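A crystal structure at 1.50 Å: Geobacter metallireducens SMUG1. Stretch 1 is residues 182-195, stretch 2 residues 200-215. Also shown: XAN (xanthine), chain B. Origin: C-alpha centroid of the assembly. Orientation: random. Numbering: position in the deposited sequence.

Stretch 1 (182-195) RPRVVIGVGAFAEA
Stretch 2 200-215: ALEGFDVEVGRIIHPS

Two parallel strands, Val185-Val189 and Glu207-Ile211, form the joint; their axes approach to 4.4 Å and cross at -30°. Val185 pairs with Glu207, Val186 with Val208, Ile187 with Gly209, Gly188 with Arg210 and Val189 with Ile211, at CA-CA spacings of 4.7 to 5.2 Å. Backbone angles are extended, with phi from -73° at Gly188 to -142° at Gly209.

Six hydrogen bonds form a ladder that alternates in direction and uses every second residue, Arg184, Val186, Gly188 and Gly190 against Glu207, Gly209 and Ile211. Glu207 N donates to Arg184 O (3.1 Å), Val186 N to Glu207 O (2.8 Å), Gly209 N to Val186 O (3.0 Å), Gly188 N to Gly209 O (2.8 Å), Ile211 N to Gly188 O (3.0 Å) and Gly190 N to Ile211 O (3.0 Å). CA-H...O contacts reinforce it, the shortest from Val208 CA to Val186 O at 3.2 Å.

Apolar side chains pack on both faces. Val185, Ile187, Val189 and Ile211 share one face with the CB of Glu207, whose side chain (m, m) then leads its carboxylate away from stretch 1. Ile187 (m, t) sets CG2 3.9 Å from CG2 of Ile211 (p, t), while Val189 (t) places CG1 3.6 Å from Pro214 CD. Val186 (t), on the other face with Val208 (t), is buried: its CG1 lies 4.0 Å from CD1 of Leu201 (m, t), and its CB 4.4 Å from Val208 CG2. Leu201 opens a type II turn to Phe204, with Gly203 at positive phi (87/-8). Val206 (m) points toward stretch 1, its CG1 3.2 Å from Pro183 O.

After Val189 the chain turns back: helix 191-195 runs antiparallel to strand 207-211, at an angle of 176° and 8.0 Å away at closest approach. Gly190 is its N-cap; at 95/164 a CB would jam against the preceding carbonyl oxygen. Gly188 leaves room for the helix, since a CB there would lie 2.3 Å from Glu194 N. Glu194 (t, t) points toward the strand, with CG 3.6 Å from Gly209 O and OE2 3.4 Å from Arg210 CB. Its charge complements Arg210, extended through chi2 and bent at chi3 (t, t, p), although Glu194 OE2 to Arg210 NE is 4.3 Å, beyond a salt bridge.

His213 (chi1 t, chi2 -73°) links the joint to the ligand. Ser215 N donates to His213 ND1 (3.0 Å), and His213 NE2 donates to N7 of xanthine (3.0 Å). Val189 O lies at the ring edge, 3.6 Å from His213 CD2. Altogether 832 Å² is buried between the stretches.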

# COMPACT_ATOMS: atom_id res chain seq x y z
N ARG A 182 -9.26 -9.87 -10.10
CA ARG A 182 -8.91 -10.99 -10.96
C ARG A 182 -7.55 -10.90 -11.68
O ARG A 182 -7.46 -11.21 -12.81
CB ARG A 182 -10.03 -11.26 -11.97
CG ARG A 182 -11.39 -11.46 -11.30
CD ARG A 182 -12.48 -11.92 -12.28
NE ARG A 182 -12.90 -10.88 -13.20
CZ ARG A 182 -13.77 -9.89 -12.92
NH1 ARG A 182 -14.32 -9.80 -11.71
NH2 ARG A 182 -14.08 -8.99 -13.82
N PRO A 183 -6.49 -10.52 -10.98
CA PRO A 183 -5.25 -10.44 -11.67
C PRO A 183 -4.66 -11.82 -12.02
O PRO A 183 -4.98 -12.78 -11.30
CB PRO A 183 -4.31 -9.78 -10.62
CG PRO A 183 -4.94 -10.21 -9.31
CD PRO A 183 -6.43 -10.23 -9.52
N ARG A 184 -3.82 -11.87 -13.02
CA ARG A 184 -3.01 -13.01 -13.36
C ARG A 184 -1.76 -13.11 -12.46
O ARG A 184 -1.35 -14.15 -12.19
CB ARG A 184 -2.65 -12.89 -14.85
CG ARG A 184 -1.73 -13.90 -15.48
CD ARG A 184 -1.39 -13.56 -16.94
NE ARG A 184 -0.58 -12.35 -17.16
CZ ARG A 184 0.74 -12.27 -17.08
NH1 ARG A 184 1.50 -13.32 -16.77
NH2 ARG A 184 1.32 -11.13 -17.31
N VAL A 185 -1.20 -11.97 -12.02
CA VAL A 185 0.03 -11.92 -11.29
C VAL A 185 -0.10 -10.91 -10.14
O VAL A 185 -0.69 -9.84 -10.39
CB VAL A 185 1.21 -11.50 -12.19
CG1 VAL A 185 2.51 -11.64 -11.49
CG2 VAL A 185 1.22 -12.29 -13.47
N VAL A 186 0.38 -11.30 -8.99
CA VAL A 186 0.45 -10.42 -7.81
C VAL A 186 1.88 -10.24 -7.50
O VAL A 186 2.63 -11.24 -7.34
CB VAL A 186 -0.34 -10.98 -6.67
CG1 VAL A 186 -0.21 -10.21 -5.42
CG2 VAL A 186 -1.84 -11.16 -7.08
N ILE A 187 2.35 -9.02 -7.35
CA ILE A 187 3.76 -8.73 -7.20
C ILE A 187 3.94 -8.03 -5.86
O ILE A 187 3.47 -6.87 -5.72
CB ILE A 187 4.27 -7.82 -8.34
CG1 ILE A 187 3.99 -8.43 -9.71
CG2 ILE A 187 5.72 -7.43 -8.12
CD1 ILE A 187 4.34 -7.69 -10.92
N GLY A 188 4.69 -8.63 -4.95
CA GLY A 188 5.09 -7.97 -3.75
C GLY A 188 6.17 -6.93 -4.04
O GLY A 188 7.16 -7.25 -4.72
N VAL A 189 6.01 -5.77 -3.46
CA VAL A 189 7.09 -4.75 -3.54
C VAL A 189 7.88 -4.93 -2.24
O VAL A 189 7.47 -4.52 -1.15
CB VAL A 189 6.53 -3.37 -3.68
CG1 VAL A 189 7.67 -2.34 -3.76
CG2 VAL A 189 5.59 -3.28 -4.86
N GLY A 190 9.01 -5.61 -2.41
CA GLY A 190 9.86 -6.02 -1.23
C GLY A 190 9.55 -7.39 -0.77
O GLY A 190 8.52 -8.01 -1.10
N ALA A 191 10.46 -7.92 0.02
CA ALA A 191 10.36 -9.31 0.48
C ALA A 191 9.23 -9.58 1.43
O ALA A 191 8.66 -10.68 1.38
CB ALA A 191 11.72 -9.66 1.20
N PHE A 192 8.95 -8.66 2.35
CA PHE A 192 7.86 -8.89 3.31
C PHE A 192 6.52 -9.00 2.57
O PHE A 192 5.74 -9.93 2.78
CB PHE A 192 7.78 -7.86 4.41
CG PHE A 192 6.47 -7.86 5.14
CD1 PHE A 192 6.29 -8.60 6.32
CD2 PHE A 192 5.35 -7.08 4.60
CE1 PHE A 192 5.04 -8.55 6.95
CE2 PHE A 192 4.17 -6.98 5.17
CZ PHE A 192 3.99 -7.73 6.40
N ALA A 193 6.27 -8.04 1.69
CA ALA A 193 5.03 -8.10 0.95
C ALA A 193 4.97 -9.33 0.12
O ALA A 193 3.93 -9.95 0.07
CB ALA A 193 4.83 -6.84 0.09
N GLU A 194 6.01 -9.74 -0.55
CA GLU A 194 6.03 -10.95 -1.36
C GLU A 194 5.63 -12.14 -0.46
O GLU A 194 4.83 -12.94 -0.89
CB GLU A 194 7.32 -11.25 -2.03
CG GLU A 194 7.24 -12.47 -2.93
CD GLU A 194 8.58 -13.10 -3.20
OE1 GLU A 194 8.55 -13.95 -4.12
OE2 GLU A 194 9.60 -12.68 -2.69
N ALA A 195 6.23 -12.22 0.73
CA ALA A 195 5.96 -13.41 1.56
C ALA A 195 4.53 -13.44 2.02
O ALA A 195 3.92 -14.56 2.02
CB ALA A 195 6.87 -13.40 2.79
N ALA A 200 -1.06 -15.63 1.75
CA ALA A 200 -2.46 -15.34 1.65
C ALA A 200 -3.15 -15.97 0.46
O ALA A 200 -4.34 -16.23 0.54
CB ALA A 200 -2.66 -13.80 1.66
N LEU A 201 -2.44 -16.11 -0.65
CA LEU A 201 -3.00 -16.44 -1.94
C LEU A 201 -2.71 -17.88 -2.44
O LEU A 201 -3.06 -18.18 -3.55
CB LEU A 201 -2.56 -15.44 -3.00
CG LEU A 201 -2.91 -14.02 -2.63
CD1 LEU A 201 -2.26 -13.07 -3.62
CD2 LEU A 201 -4.40 -13.82 -2.60
N GLU A 202 -2.08 -18.69 -1.59
CA GLU A 202 -1.87 -20.09 -2.02
C GLU A 202 -3.21 -20.76 -2.37
O GLU A 202 -4.19 -20.65 -1.66
CB GLU A 202 -1.15 -20.79 -0.94
CG GLU A 202 -0.80 -22.22 -1.36
CD GLU A 202 -0.06 -22.99 -0.35
OE1 GLU A 202 1.00 -22.51 0.04
OE2 GLU A 202 -0.63 -24.02 0.10
N GLY A 203 -3.21 -21.43 -3.52
CA GLY A 203 -4.32 -22.08 -4.10
C GLY A 203 -5.19 -21.28 -4.95
O GLY A 203 -6.09 -21.81 -5.61
N PHE A 204 -4.99 -19.96 -5.01
CA PHE A 204 -5.59 -19.17 -6.03
C PHE A 204 -4.87 -19.38 -7.39
O PHE A 204 -3.68 -19.64 -7.50
CB PHE A 204 -5.55 -17.66 -5.62
CG PHE A 204 -6.52 -17.32 -4.55
CD1 PHE A 204 -6.37 -17.77 -3.23
CD2 PHE A 204 -7.62 -16.56 -4.79
CE1 PHE A 204 -7.25 -17.47 -2.23
CE2 PHE A 204 -8.49 -16.19 -3.78
CZ PHE A 204 -8.37 -16.71 -2.50
N ASP A 205 -5.63 -19.12 -8.42
CA ASP A 205 -5.07 -19.22 -9.74
C ASP A 205 -4.33 -17.92 -10.15
O ASP A 205 -4.75 -17.19 -11.05
CB ASP A 205 -6.18 -19.54 -10.69
CG ASP A 205 -5.64 -20.00 -12.05
OD1 ASP A 205 -4.45 -20.30 -12.23
OD2 ASP A 205 -6.50 -20.08 -12.95
N VAL A 206 -3.25 -17.60 -9.43
CA VAL A 206 -2.45 -16.38 -9.64
C VAL A 206 -1.01 -16.75 -9.45
O VAL A 206 -0.74 -17.63 -8.68
CB VAL A 206 -2.67 -15.22 -8.65
CG1 VAL A 206 -3.93 -14.54 -8.85
CG2 VAL A 206 -2.51 -15.64 -7.22
N GLU A 207 -0.08 -16.10 -10.14
CA GLU A 207 1.28 -16.23 -9.87
C GLU A 207 1.64 -15.14 -8.90
O GLU A 207 1.08 -14.03 -8.99
CB GLU A 207 2.10 -16.06 -11.18
CG GLU A 207 1.86 -17.13 -12.21
CD GLU A 207 2.11 -18.59 -11.73
OE1 GLU A 207 3.07 -18.89 -10.91
OE2 GLU A 207 1.27 -19.42 -12.16
N VAL A 208 2.62 -15.36 -8.07
CA VAL A 208 3.14 -14.39 -7.16
C VAL A 208 4.64 -14.21 -7.39
O VAL A 208 5.39 -15.21 -7.50
CB VAL A 208 2.90 -14.73 -5.71
CG1 VAL A 208 3.64 -13.79 -4.75
CG2 VAL A 208 1.42 -14.84 -5.42
N GLY A 209 5.09 -12.97 -7.47
CA GLY A 209 6.46 -12.59 -7.65
C GLY A 209 6.78 -11.35 -6.83
O GLY A 209 6.04 -10.93 -5.91
N ARG A 210 7.98 -10.84 -7.05
CA ARG A 210 8.57 -9.79 -6.25
C ARG A 210 9.28 -8.82 -7.17
O ARG A 210 9.87 -9.23 -8.09
CB ARG A 210 9.63 -10.38 -5.26
CG ARG A 210 10.40 -9.33 -4.45
CD ARG A 210 11.58 -9.76 -3.55
NE ARG A 210 12.79 -10.31 -4.22
CZ ARG A 210 13.88 -9.65 -4.71
NH1 ARG A 210 14.83 -10.40 -5.24
NH2 ARG A 210 14.10 -8.31 -4.68
N ILE A 211 9.21 -7.54 -6.86
CA ILE A 211 10.19 -6.61 -7.32
C ILE A 211 10.96 -5.98 -6.14
O ILE A 211 10.47 -5.91 -5.00
CB ILE A 211 9.61 -5.48 -8.19
CG1 ILE A 211 8.64 -4.63 -7.44
CG2 ILE A 211 9.12 -6.08 -9.55
CD1 ILE A 211 8.24 -3.35 -8.20
N ILE A 212 12.15 -5.50 -6.46
CA ILE A 212 12.95 -4.77 -5.46
C ILE A 212 12.08 -3.61 -4.90
O ILE A 212 11.42 -2.89 -5.66
CB ILE A 212 14.25 -4.29 -6.12
CG1 ILE A 212 15.11 -3.57 -5.17
CG2 ILE A 212 13.97 -3.57 -7.39
CD1 ILE A 212 16.53 -3.38 -5.81
N HIS A 213 12.24 -3.36 -3.62
CA HIS A 213 11.60 -2.20 -3.01
C HIS A 213 12.38 -0.94 -3.35
O HIS A 213 13.62 -0.95 -3.39
CB HIS A 213 11.55 -2.41 -1.52
CG HIS A 213 10.68 -1.45 -0.82
ND1 HIS A 213 11.05 -0.14 -0.63
CD2 HIS A 213 9.45 -1.59 -0.29
CE1 HIS A 213 10.07 0.49 0.00
NE2 HIS A 213 9.13 -0.38 0.26
N PRO A 214 11.70 0.16 -3.61
CA PRO A 214 12.35 1.40 -4.08
C PRO A 214 13.08 2.21 -2.99
O PRO A 214 13.65 3.21 -3.42
CB PRO A 214 11.17 2.18 -4.73
CG PRO A 214 9.97 1.75 -3.98
CD PRO A 214 10.20 0.28 -3.77
N SER A 215 13.00 1.83 -1.75
CA SER A 215 13.64 2.68 -0.71
C SER A 215 15.14 2.77 -0.85
O SER A 215 15.82 1.84 -1.36
CB SER A 215 13.22 2.43 0.70
OG SER A 215 14.11 1.68 1.34
N9 XAN B . 6.58 3.64 1.13
C4 XAN B . 5.50 2.91 1.08
N3 XAN B . 4.21 3.16 0.86
C2 XAN B . 3.38 2.21 0.87
O2 XAN B . 2.22 2.47 0.72
N1 XAN B . 3.74 0.93 1.02
C6 XAN B . 4.96 0.55 1.22
O6 XAN B . 5.30 -0.62 1.42
C5 XAN B . 5.93 1.56 1.29
N7 XAN B . 7.24 1.55 1.48
C8 XAN B . 7.63 2.81 1.37